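Local coordinates for protein myosin IE heavy chain (Dictyostelium discoideum, PDB 1LKX) that couples actin-activated ATP hydrolysis to movement along actin filaments as a single-headed myosin motor and may move membranes relative to actin, at residues R68-M73 against A81-R86; F202-K207 against S243-I248; I279-A284 against T292-S297; A622-R627 against K676-N681. One frame throughout, in Å; residues are numbered along the deposited sequence.

Overall arrangement
All four contacts lie in the myosin motor domain and follow one another along the chain. Contact 1 and contact 4 share one side of it, their centres about 19 Å apart and their nearest atoms about 8 Å; contact 1 lies beside helix 683-689, probably the start of the lever arm, and contact 4 where the chain probably enters the converter. Contact 2 is nearest the nucleotide: the side chain of Glu245 comes within about 11 Å of ADP and about 14 Å of the magnesium ion. Contact 3, a remote hairpin, is centred about 34 Å from contact 2 and about 73 Å from contact 4, on the opposite side of the chain's centre from contacts 1 and 4.

Contact 1: residues R68-M73 against A81-R86; sequences RYKYEM and ANDAYR
The turn at 68-73 lies beside helix 77-91 without pairing to it, its closest alpha carbons being those of Arg68 and Asn82, 8.0 Å apart. The two segments belong to a helix-loop-helix connection of the myosin motor domain, in which the loop after helix 59-65 folds back over the next helix, the one that leads to strand 95-100 and the P-loop. Arg86 carries most of the contact. Its CG is anti to the backbone N, and bends at chi2 and chi3 bring the guanidinium to the loop, where CE1 of Tyr69 lies over one of its faces, 3.5 Å above the plane. The two flat groups are not stacked: their planes stand 52° apart, and NH2 reaches the tyrosine ring obliquely. Arg68 O lies near the guanidinium plane, at its edge, 3.2 Å from Arg86 NH2; that nitrogen is hydrogen-bonded to Gly67 O. Lys70, bent at chi2 and chi3, brings its NZ near the helix, but it stops 4.2 Å from Asp83 OD1, beyond a salt bridge; its ion pair is with Asp43, and Tyr40 adds a cation-pi contact. Phe686 of helix 683-689 meets Tyr69 and Tyr71 edge-to-face. Within the turn, Glu72 binds with both oxygens: OE2 pairs with Arg68 NH1, while OE1, through its anti lone pair, accepts the N-H of Tyr69 at 2.6 Å.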
# COMPACT_ATOMS: atom_id res chain seq x y z
N ARG A 68 8.64 -27.59 -4.27
CA ARG A 68 8.08 -28.32 -3.14
C ARG A 68 6.66 -27.92 -2.72
O ARG A 68 6.21 -26.81 -2.98
CB ARG A 68 9.03 -28.20 -1.95
CG ARG A 68 10.39 -28.81 -2.22
CD ARG A 68 11.19 -28.98 -0.96
NE ARG A 68 12.21 -29.99 -1.13
CZ ARG A 68 11.95 -31.28 -1.37
NH1 ARG A 68 10.69 -31.70 -1.45
NH2 ARG A 68 12.94 -32.14 -1.52
N TYR A 69 5.98 -28.86 -2.08
CA TYR A 69 4.62 -28.63 -1.61
C TYR A 69 4.61 -28.06 -0.20
O TYR A 69 5.55 -28.27 0.57
CB TYR A 69 3.83 -29.93 -1.62
CG TYR A 69 3.48 -30.41 -3.01
CD1 TYR A 69 2.92 -29.54 -3.95
CD2 TYR A 69 3.69 -31.74 -3.38
CE1 TYR A 69 2.57 -29.98 -5.23
CE2 TYR A 69 3.35 -32.19 -4.65
CZ TYR A 69 2.79 -31.31 -5.57
OH TYR A 69 2.47 -31.77 -6.84
N LYS A 70 3.54 -27.35 0.12
CA LYS A 70 3.39 -26.70 1.42
C LYS A 70 3.71 -27.61 2.62
O LYS A 70 4.33 -27.16 3.58
CB LYS A 70 1.97 -26.15 1.58
CG LYS A 70 1.85 -24.96 2.54
CD LYS A 70 1.78 -23.63 1.79
CE LYS A 70 0.51 -23.53 0.94
NZ LYS A 70 0.49 -22.27 0.15
N TYR A 71 3.29 -28.87 2.56
CA TYR A 71 3.54 -29.77 3.69
C TYR A 71 4.97 -30.28 3.79
O TYR A 71 5.42 -30.66 4.87
CB TYR A 71 2.57 -30.98 3.65
CG TYR A 71 2.87 -32.02 2.60
CD1 TYR A 71 4.04 -32.79 2.66
CD2 TYR A 71 2.02 -32.21 1.51
CE1 TYR A 71 4.35 -33.72 1.67
CE2 TYR A 71 2.32 -33.14 0.50
CZ TYR A 71 3.49 -33.89 0.59
OH TYR A 71 3.80 -34.80 -0.40
N GLU A 72 5.69 -30.31 2.67
CA GLU A 72 7.06 -30.79 2.67
C GLU A 72 8.00 -29.91 3.49
O GLU A 72 9.08 -30.34 3.86
CB GLU A 72 7.61 -30.90 1.24
CG GLU A 72 6.95 -31.94 0.34
CD GLU A 72 7.55 -31.96 -1.07
OE1 GLU A 72 7.57 -30.90 -1.74
OE2 GLU A 72 8.01 -33.04 -1.52
N MET A 73 7.60 -28.67 3.77
CA MET A 73 8.47 -27.77 4.53
C MET A 73 7.83 -26.80 5.52
O MET A 73 6.62 -26.60 5.54
CB MET A 73 9.35 -26.99 3.57
CG MET A 73 10.45 -27.83 3.00
SD MET A 73 11.79 -26.81 2.44
CE MET A 73 12.64 -26.49 3.96
N ALA A 81 4.73 -17.76 -2.67
CA ALA A 81 5.23 -17.33 -3.97
C ALA A 81 5.30 -18.54 -4.89
O ALA A 81 4.85 -18.48 -6.02
CB ALA A 81 6.61 -16.70 -3.83
N ASN A 82 5.89 -19.63 -4.39
CA ASN A 82 6.01 -20.84 -5.18
C ASN A 82 4.64 -21.31 -5.68
O ASN A 82 4.51 -21.68 -6.85
CB ASN A 82 6.69 -21.95 -4.36
CG ASN A 82 6.89 -23.23 -5.17
OD1 ASN A 82 6.05 -24.14 -5.17
ND2 ASN A 82 8.02 -23.31 -5.86
N ASP A 83 3.63 -21.28 -4.83
CA ASP A 83 2.31 -21.71 -5.27
C ASP A 83 1.81 -20.76 -6.35
O ASP A 83 1.32 -21.20 -7.39
CB ASP A 83 1.31 -21.71 -4.12
CG ASP A 83 -0.09 -22.15 -4.56
OD1 ASP A 83 -1.05 -22.04 -3.75
OD2 ASP A 83 -0.25 -22.61 -5.71
N ALA A 84 1.93 -19.46 -6.10
CA ALA A 84 1.47 -18.45 -7.07
C ALA A 84 2.09 -18.68 -8.44
O ALA A 84 1.39 -18.69 -9.45
CB ALA A 84 1.81 -17.05 -6.57
N TYR A 85 3.40 -18.86 -8.46
CA TYR A 85 4.14 -19.09 -9.69
C TYR A 85 3.71 -20.35 -10.39
O TYR A 85 3.32 -20.31 -11.54
CB TYR A 85 5.62 -19.18 -9.39
CG TYR A 85 6.47 -19.27 -10.62
CD1 TYR A 85 6.34 -18.33 -11.65
CD2 TYR A 85 7.41 -20.28 -10.77
CE1 TYR A 85 7.12 -18.40 -12.78
CE2 TYR A 85 8.20 -20.36 -11.90
CZ TYR A 85 8.04 -19.42 -12.90
OH TYR A 85 8.79 -19.49 -14.04
N ARG A 86 3.79 -21.47 -9.69
CA ARG A 86 3.39 -22.76 -10.23
C ARG A 86 1.97 -22.69 -10.82
O ARG A 86 1.73 -23.15 -11.93
CB ARG A 86 3.45 -23.83 -9.14
CG ARG A 86 2.78 -25.16 -9.53
CD ARG A 86 2.17 -25.89 -8.32
NE ARG A 86 3.20 -26.42 -7.43
CZ ARG A 86 3.12 -26.40 -6.11
NH1 ARG A 86 2.05 -25.87 -5.53
NH2 ARG A 86 4.12 -26.89 -5.38

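Contact 2: residues F202-K207 against S243-I248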
# COMPACT_ATOMS: atom_id res chain seq x y z
N PHE A 202 15.13 13.45 0.40
CA PHE A 202 15.54 14.79 0.80
C PHE A 202 16.76 14.72 1.69
O PHE A 202 17.78 15.33 1.40
CB PHE A 202 14.43 15.51 1.56
CG PHE A 202 13.34 16.06 0.68
CD1 PHE A 202 13.63 16.99 -0.30
CD2 PHE A 202 12.03 15.65 0.84
CE1 PHE A 202 12.62 17.51 -1.10
CE2 PHE A 202 11.01 16.17 0.06
CZ PHE A 202 11.31 17.10 -0.91
N TYR A 203 16.66 13.97 2.78
CA TYR A 203 17.77 13.85 3.72
C TYR A 203 18.97 13.15 3.11
O TYR A 203 20.10 13.55 3.32
CB TYR A 203 17.32 13.09 4.95
CG TYR A 203 16.13 13.72 5.61
CD1 TYR A 203 14.85 13.45 5.17
CD2 TYR A 203 16.30 14.61 6.65
CE1 TYR A 203 13.74 14.06 5.77
CE2 TYR A 203 15.21 15.23 7.25
CZ TYR A 203 13.94 14.95 6.81
OH TYR A 203 12.86 15.53 7.44
N GLN A 204 18.71 12.12 2.32
CA GLN A 204 19.78 11.35 1.70
C GLN A 204 20.54 12.15 0.65
O GLN A 204 21.76 12.01 0.51
CB GLN A 204 19.19 10.08 1.10
CG GLN A 204 18.27 9.37 2.08
CD GLN A 204 17.78 8.04 1.57
OE1 GLN A 204 17.47 7.89 0.40
NE2 GLN A 204 17.68 7.07 2.47
N MET A 205 19.83 12.99 -0.09
CA MET A 205 20.47 13.82 -1.10
C MET A 205 21.41 14.81 -0.43
O MET A 205 22.55 15.02 -0.87
CB MET A 205 19.42 14.60 -1.89
CG MET A 205 19.97 15.86 -2.51
SD MET A 205 18.66 16.92 -3.10
CE MET A 205 18.78 16.68 -4.88
N LEU A 206 20.92 15.43 0.64
CA LEU A 206 21.70 16.40 1.38
C LEU A 206 23.00 15.82 1.95
O LEU A 206 23.93 16.57 2.26
CB LEU A 206 20.85 17.00 2.49
CG LEU A 206 20.30 18.41 2.24
CD1 LEU A 206 19.90 18.56 0.79
CD2 LEU A 206 19.12 18.67 3.15
N LYS A 207 23.06 14.49 2.09
CA LYS A 207 24.26 13.85 2.62
C LYS A 207 24.88 12.92 1.60
O LYS A 207 25.76 12.14 1.93
CB LYS A 207 23.91 13.07 3.88
CG LYS A 207 23.17 13.88 4.92
CD LYS A 207 22.74 13.01 6.10
CE LYS A 207 21.70 13.73 6.98
NZ LYS A 207 21.21 12.90 8.14
N SER A 243 23.53 8.73 4.05
CA SER A 243 24.69 8.83 3.18
C SER A 243 24.97 7.59 2.36
O SER A 243 25.11 7.67 1.15
CB SER A 243 25.93 9.18 4.01
OG SER A 243 27.01 9.51 3.16
N GLY A 244 25.04 6.45 3.03
CA GLY A 244 25.32 5.21 2.33
C GLY A 244 24.18 4.81 1.44
O GLY A 244 24.38 4.22 0.38
N GLU A 245 22.98 5.13 1.89
CA GLU A 245 21.77 4.81 1.15
C GLU A 245 21.68 5.55 -0.19
O GLU A 245 21.26 4.98 -1.20
CB GLU A 245 20.55 5.12 2.02
CG GLU A 245 19.25 4.77 1.36
CD GLU A 245 19.19 3.32 0.99
OE1 GLU A 245 19.02 3.03 -0.22
OE2 GLU A 245 19.31 2.48 1.90
N PHE A 246 22.07 6.81 -0.20
CA PHE A 246 22.00 7.60 -1.41
C PHE A 246 22.80 6.98 -2.54
O PHE A 246 22.42 7.05 -3.69
CB PHE A 246 22.51 9.01 -1.15
CG PHE A 246 22.44 9.91 -2.35
CD1 PHE A 246 21.22 10.38 -2.82
CD2 PHE A 246 23.60 10.28 -3.03
CE1 PHE A 246 21.15 11.21 -3.95
CE2 PHE A 246 23.55 11.10 -4.15
CZ PHE A 246 22.32 11.57 -4.61
N LYS A 247 23.93 6.37 -2.20
CA LYS A 247 24.76 5.74 -3.21
C LYS A 247 24.02 4.59 -3.89
O LYS A 247 24.22 4.34 -5.07
CB LYS A 247 26.06 5.23 -2.60
CG LYS A 247 26.99 6.33 -2.12
CD LYS A 247 28.43 5.82 -1.93
CE LYS A 247 28.58 4.86 -0.75
NZ LYS A 247 28.45 5.52 0.58
N ILE A 248 23.16 3.91 -3.14
CA ILE A 248 22.38 2.79 -3.67
C ILE A 248 21.35 3.27 -4.69
O ILE A 248 21.23 2.72 -5.77
CB ILE A 248 21.63 2.05 -2.56
CG1 ILE A 248 22.61 1.61 -1.47
CG2 ILE A 248 20.88 0.87 -3.13
CD1 ILE A 248 23.70 0.68 -1.95
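Ser243 opens the contact between two helices that cross nearly at right angles, the axes of 202-206 and 243-248 approaching to 8.1 Å with a crossing angle of -95°. Its OG, anti to the backbone N, donates a hydrogen bond of 3.2 Å to Lys207 O and lies in the plane of that carbonyl. The lysine chain itself leads away, carrying NZ to salt bridges with Asp236 and Asp242. Two residues on, Glu245 offers its aliphatic part: CG lies 3.0 Å from Gln204 NE2, a contact of methylene with amide. The two side chains run side by side in the same direction, and their amide and carboxylate planes are only 16° apart; the bend at chi2 of Glu245 takes the carboxylate away from helix 202-206. The CB of Phe246 points toward that helix, with CG anti to the backbone N. Its CB rests 3.5 Å from Gln204 O, and the ring continues along the backbone until CE1 is 3.9 Å from Met205 CA. This buried phenylalanine is the apolar centre of the crossing, with CB of Gln204 beside its own CB. Beyond the pair, helix 260-276 closes the group: Trp267 meets the ring of Phe246 and also touches Met205, which lies on Leu270 as well, so that three helices of the motor domain converge here.

Contact 3: residues I279-A284 against T292-S297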
# COMPACT_ATOMS: atom_id res chain seq x y z
N ILE A 279 11.17 30.52 1.62
CA ILE A 279 10.68 31.83 1.20
C ILE A 279 9.77 32.42 2.27
O ILE A 279 8.75 31.84 2.61
CB ILE A 279 9.89 31.74 -0.11
CG1 ILE A 279 10.84 31.44 -1.27
CG2 ILE A 279 9.14 33.04 -0.34
CD1 ILE A 279 10.15 31.41 -2.61
N THR A 280 10.17 33.57 2.80
CA THR A 280 9.38 34.25 3.81
C THR A 280 8.64 35.41 3.16
O THR A 280 9.01 35.87 2.09
CB THR A 280 10.29 34.76 4.95
OG1 THR A 280 11.33 35.58 4.41
CG2 THR A 280 10.91 33.60 5.70
N PHE A 281 7.60 35.90 3.82
CA PHE A 281 6.82 37.00 3.29
C PHE A 281 6.74 38.19 4.23
O PHE A 281 6.67 38.04 5.46
CB PHE A 281 5.42 36.51 2.95
CG PHE A 281 5.39 35.48 1.87
CD1 PHE A 281 5.73 35.81 0.57
CD2 PHE A 281 5.01 34.17 2.15
CE1 PHE A 281 5.70 34.85 -0.44
CE2 PHE A 281 4.98 33.21 1.14
CZ PHE A 281 5.32 33.55 -0.15
N ALA A 282 6.74 39.39 3.65
CA ALA A 282 6.68 40.61 4.43
C ALA A 282 5.51 41.50 4.01
O ALA A 282 5.03 41.43 2.87
CB ALA A 282 7.98 41.38 4.28
N GLU A 283 5.08 42.33 4.95
CA GLU A 283 3.98 43.26 4.72
C GLU A 283 4.47 44.34 3.76
O GLU A 283 5.17 45.27 4.17
CB GLU A 283 3.54 43.89 6.04
CG GLU A 283 2.21 44.63 5.99
CD GLU A 283 1.01 43.70 6.04
OE1 GLU A 283 0.90 42.93 7.02
OE2 GLU A 283 0.19 43.72 5.09
N ALA A 284 4.11 44.21 2.49
CA ALA A 284 4.53 45.17 1.48
C ALA A 284 3.79 46.50 1.63
O ALA A 284 3.05 46.91 0.73
CB ALA A 284 4.31 44.59 0.08
N THR A 292 -2.64 47.46 1.12
CA THR A 292 -1.27 46.99 1.26
C THR A 292 -1.14 45.57 0.71
O THR A 292 -2.05 44.76 0.85
CB THR A 292 -0.81 47.00 2.74
OG1 THR A 292 0.57 46.61 2.83
CG2 THR A 292 -1.67 46.04 3.58
N THR A 293 0.00 45.28 0.09
CA THR A 293 0.26 43.96 -0.46
C THR A 293 1.28 43.22 0.40
O THR A 293 1.62 43.67 1.49
CB THR A 293 0.81 44.04 -1.91
OG1 THR A 293 2.11 44.65 -1.89
CG2 THR A 293 -0.12 44.88 -2.78
N VAL A 294 1.75 42.08 -0.09
CA VAL A 294 2.74 41.30 0.63
C VAL A 294 3.91 41.04 -0.30
O VAL A 294 3.72 40.87 -1.50
CB VAL A 294 2.17 39.94 1.08
CG1 VAL A 294 3.24 39.15 1.79
CG2 VAL A 294 0.99 40.16 1.98
N LYS A 295 5.12 41.01 0.24
CA LYS A 295 6.28 40.76 -0.60
C LYS A 295 7.25 39.77 0.02
O LYS A 295 7.23 39.52 1.23
CB LYS A 295 7.00 42.08 -0.91
CG LYS A 295 8.24 41.94 -1.79
CD LYS A 295 8.03 41.00 -2.99
CE LYS A 295 6.92 41.48 -3.92
NZ LYS A 295 6.69 40.54 -5.07
N VAL A 296 8.11 39.19 -0.81
CA VAL A 296 9.09 38.21 -0.37
C VAL A 296 10.22 38.87 0.42
O VAL A 296 10.75 39.90 0.02
CB VAL A 296 9.71 37.49 -1.57
CG1 VAL A 296 10.66 36.40 -1.09
CG2 VAL A 296 8.61 36.92 -2.45
N SER A 297 10.58 38.25 1.54
CA SER A 297 11.64 38.77 2.40
C SER A 297 12.95 38.07 2.05
O SER A 297 13.87 38.68 1.52
CB SER A 297 11.33 38.52 3.87
OG SER A 297 10.06 39.05 4.21
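Backbone hydrogen bonds hold the two strands together. Ala282 and Lys295 form a hydrogen-bonded antiparallel pair: the amide of Ala282 reaches Lys295 O at 2.5 Å, nearly along the C=O axis, and the amide of Lys295 returns to Ala282 O at 2.7 Å, in the carbonyl plane. Next to it, Ser297 N donates to Thr280 O with a straight N-H (171°), although it approaches from above the plane of that carbonyl. Toward the other end the bond from Ala284 N to Thr293 O is weak, bent to 122°. The side chains alternate between the faces. On one, Phe281 sits with its CB 3.6 Å from Val294 CG1 and its CE1 4.1 Å from Val296 CG2, its ring meeting both valines obliquely; Ile279 CG2 extends the row to Val296 CG1. On the other, Ala284 CB lies 3.8 Å from Lys295 CB and also beside Thr293 OG1. This is a two-stranded beta hairpin, strands 281-284 and 293-296, and the segment joining them, partly disordered, probably corresponds to myosin loop 4. At the loop end Glu283, bent at chi2, crosses Thr292 at about a right angle, its OE2 3.3 Å from CG2. Helices back the face of Phe281: Cys342, Ala345 and Arg349 of helix 342-372 and Leu320 of helix 313-321 touch its side chain, while Leu302 of helix 299-309 lies on Ile279 and Val296. Lys295 NZ is hydrogen-bonded to Ser317 OG, and Thr280 OG1 takes the amide of Asp298.

Contact 4: residues A622-R627 against K676-N681; sequences AGFAGR and KVFIRN. Unlike the reference sequence in segment 676-681: Asn681 (reference Ile).
Two phenylalanines and the chains of two arginines fill the tight side of this contact. Phe678 CB sits over one face of the Phe624 ring, 4.1 Å from its centroid, and the edge of Phe678 turns toward the same ring in an offset edge-to-face pair with planes 73° apart. Arg627 CB in turn lies over a face of Phe678, 3.7 Å from its centroid, a CH-pi contact. The Arg627 chain folds back at chi2 and chi3, and its NH2, with the acceptor in the guanidinium plane, donates to Phe624 O at 3.3 Å; NH1 forms a salt bridge to Glu425. The side chain of Arg680 starts away from the loop, though CB still touches Phe624 CD2; its guanidinium turns one face to the CD2-CE2 side of Phe624, planes 51° apart, NH2 3.0 Å from CE2 and oblique to the ring. The backbones meet in a classic beta bulge: Ala625 and Gly626 both face Ile679, whose amide bonds Gly626 O at 3.0 Å, nearly along the C=O axis. Ala625 N reaches Arg680 O at 2.6 Å from above its carbonyl plane.

The ends are looser and partly exposed. Lys676 holds NZ 3.6 Å from Arg627 O. Asn681, which differs from the reference sequence, turns away and bonds Thr683 instead.

As in other myosins, the segment after helix 614-622 passes from the SH1 helix into the converter. Strand 677-679 pairs on its far side with strand 670-672, and Glu425 and Glu429 of helix 398-430, the relay helix, touch Phe678 and Lys676.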
# COMPACT_ATOMS: atom_id res chain seq x y z
N ALA A 622 -14.42 -27.03 9.78
CA ALA A 622 -15.72 -27.50 9.31
C ALA A 622 -15.77 -27.70 7.79
O ALA A 622 -16.40 -28.63 7.30
CB ALA A 622 -16.81 -26.52 9.74
N GLY A 623 -15.08 -26.82 7.06
CA GLY A 623 -15.07 -26.89 5.60
C GLY A 623 -14.19 -27.98 5.00
O GLY A 623 -13.65 -28.82 5.71
N PHE A 624 -14.05 -27.95 3.67
CA PHE A 624 -13.25 -28.95 2.96
C PHE A 624 -12.04 -28.34 2.26
O PHE A 624 -12.07 -27.19 1.82
CB PHE A 624 -14.11 -29.68 1.93
CG PHE A 624 -15.36 -30.28 2.49
CD1 PHE A 624 -16.46 -29.49 2.79
CD2 PHE A 624 -15.43 -31.65 2.74
CE1 PHE A 624 -17.63 -30.06 3.32
CE2 PHE A 624 -16.59 -32.23 3.27
CZ PHE A 624 -17.69 -31.43 3.56
N ALA A 625 -10.97 -29.12 2.15
CA ALA A 625 -9.74 -28.67 1.50
C ALA A 625 -10.05 -28.07 0.15
O ALA A 625 -10.14 -26.85 0.02
CB ALA A 625 -8.77 -29.82 1.34
N GLY A 626 -10.23 -28.92 -0.85
CA GLY A 626 -10.53 -28.44 -2.19
C GLY A 626 -11.92 -28.83 -2.67
O GLY A 626 -12.44 -29.89 -2.30
N ARG A 627 -12.51 -27.97 -3.50
CA ARG A 627 -13.84 -28.21 -4.07
C ARG A 627 -13.73 -28.23 -5.58
O ARG A 627 -14.24 -27.34 -6.27
CB ARG A 627 -14.83 -27.12 -3.64
CG ARG A 627 -14.48 -25.69 -4.08
CD ARG A 627 -13.21 -25.20 -3.42
NE ARG A 627 -13.22 -25.44 -1.98
CZ ARG A 627 -14.11 -24.93 -1.14
NH1 ARG A 627 -15.07 -24.14 -1.60
NH2 ARG A 627 -14.05 -25.21 0.16
N LYS A 676 -19.85 -29.79 -8.04
CA LYS A 676 -18.45 -29.89 -7.61
C LYS A 676 -18.30 -31.01 -6.58
O LYS A 676 -19.27 -31.42 -5.94
CB LYS A 676 -18.00 -28.57 -6.97
CG LYS A 676 -17.83 -27.39 -7.92
CD LYS A 676 -17.58 -26.11 -7.13
CE LYS A 676 -17.22 -24.92 -8.03
NZ LYS A 676 -15.81 -24.96 -8.52
N VAL A 677 -17.07 -31.51 -6.44
CA VAL A 677 -16.75 -32.56 -5.47
C VAL A 677 -15.99 -31.87 -4.35
O VAL A 677 -15.35 -30.85 -4.57
CB VAL A 677 -15.83 -33.64 -6.07
CG1 VAL A 677 -15.46 -34.66 -5.02
CG2 VAL A 677 -16.52 -34.32 -7.23
N PHE A 678 -16.05 -32.43 -3.14
CA PHE A 678 -15.34 -31.83 -2.02
C PHE A 678 -14.49 -32.87 -1.30
O PHE A 678 -14.96 -33.98 -1.04
CB PHE A 678 -16.34 -31.19 -1.06
CG PHE A 678 -17.09 -30.03 -1.67
CD1 PHE A 678 -17.94 -30.23 -2.75
CD2 PHE A 678 -16.93 -28.74 -1.17
CE1 PHE A 678 -18.62 -29.15 -3.33
CE2 PHE A 678 -17.61 -27.66 -1.75
CZ PHE A 678 -18.45 -27.86 -2.83
N ILE A 679 -13.25 -32.51 -0.99
CA ILE A 679 -12.32 -33.41 -0.31
C ILE A 679 -11.73 -32.74 0.94
O ILE A 679 -10.74 -32.02 0.86
CB ILE A 679 -11.16 -33.82 -1.25
CG1 ILE A 679 -11.70 -34.50 -2.51
CG2 ILE A 679 -10.22 -34.76 -0.52
CD1 ILE A 679 -12.36 -33.57 -3.50
N ARG A 680 -12.33 -33.00 2.09
CA ARG A 680 -11.92 -32.39 3.35
C ARG A 680 -10.45 -32.09 3.59
O ARG A 680 -10.06 -30.93 3.70
CB ARG A 680 -12.45 -33.19 4.52
CG ARG A 680 -12.15 -32.55 5.86
CD ARG A 680 -13.01 -33.11 6.99
NE ARG A 680 -14.45 -32.85 6.81
CZ ARG A 680 -15.28 -33.64 6.13
NH1 ARG A 680 -14.83 -34.75 5.56
NH2 ARG A 680 -16.56 -33.33 6.04
N ASN A 681 -9.62 -33.12 3.71
CA ASN A 681 -8.20 -32.89 3.98
C ASN A 681 -7.35 -32.80 2.71
O ASN A 681 -7.76 -33.27 1.65
CB ASN A 681 -7.66 -33.99 4.90
CG ASN A 681 -6.47 -33.53 5.73
OD1 ASN A 681 -6.62 -32.69 6.63
ND2 ASN A 681 -5.29 -34.06 5.43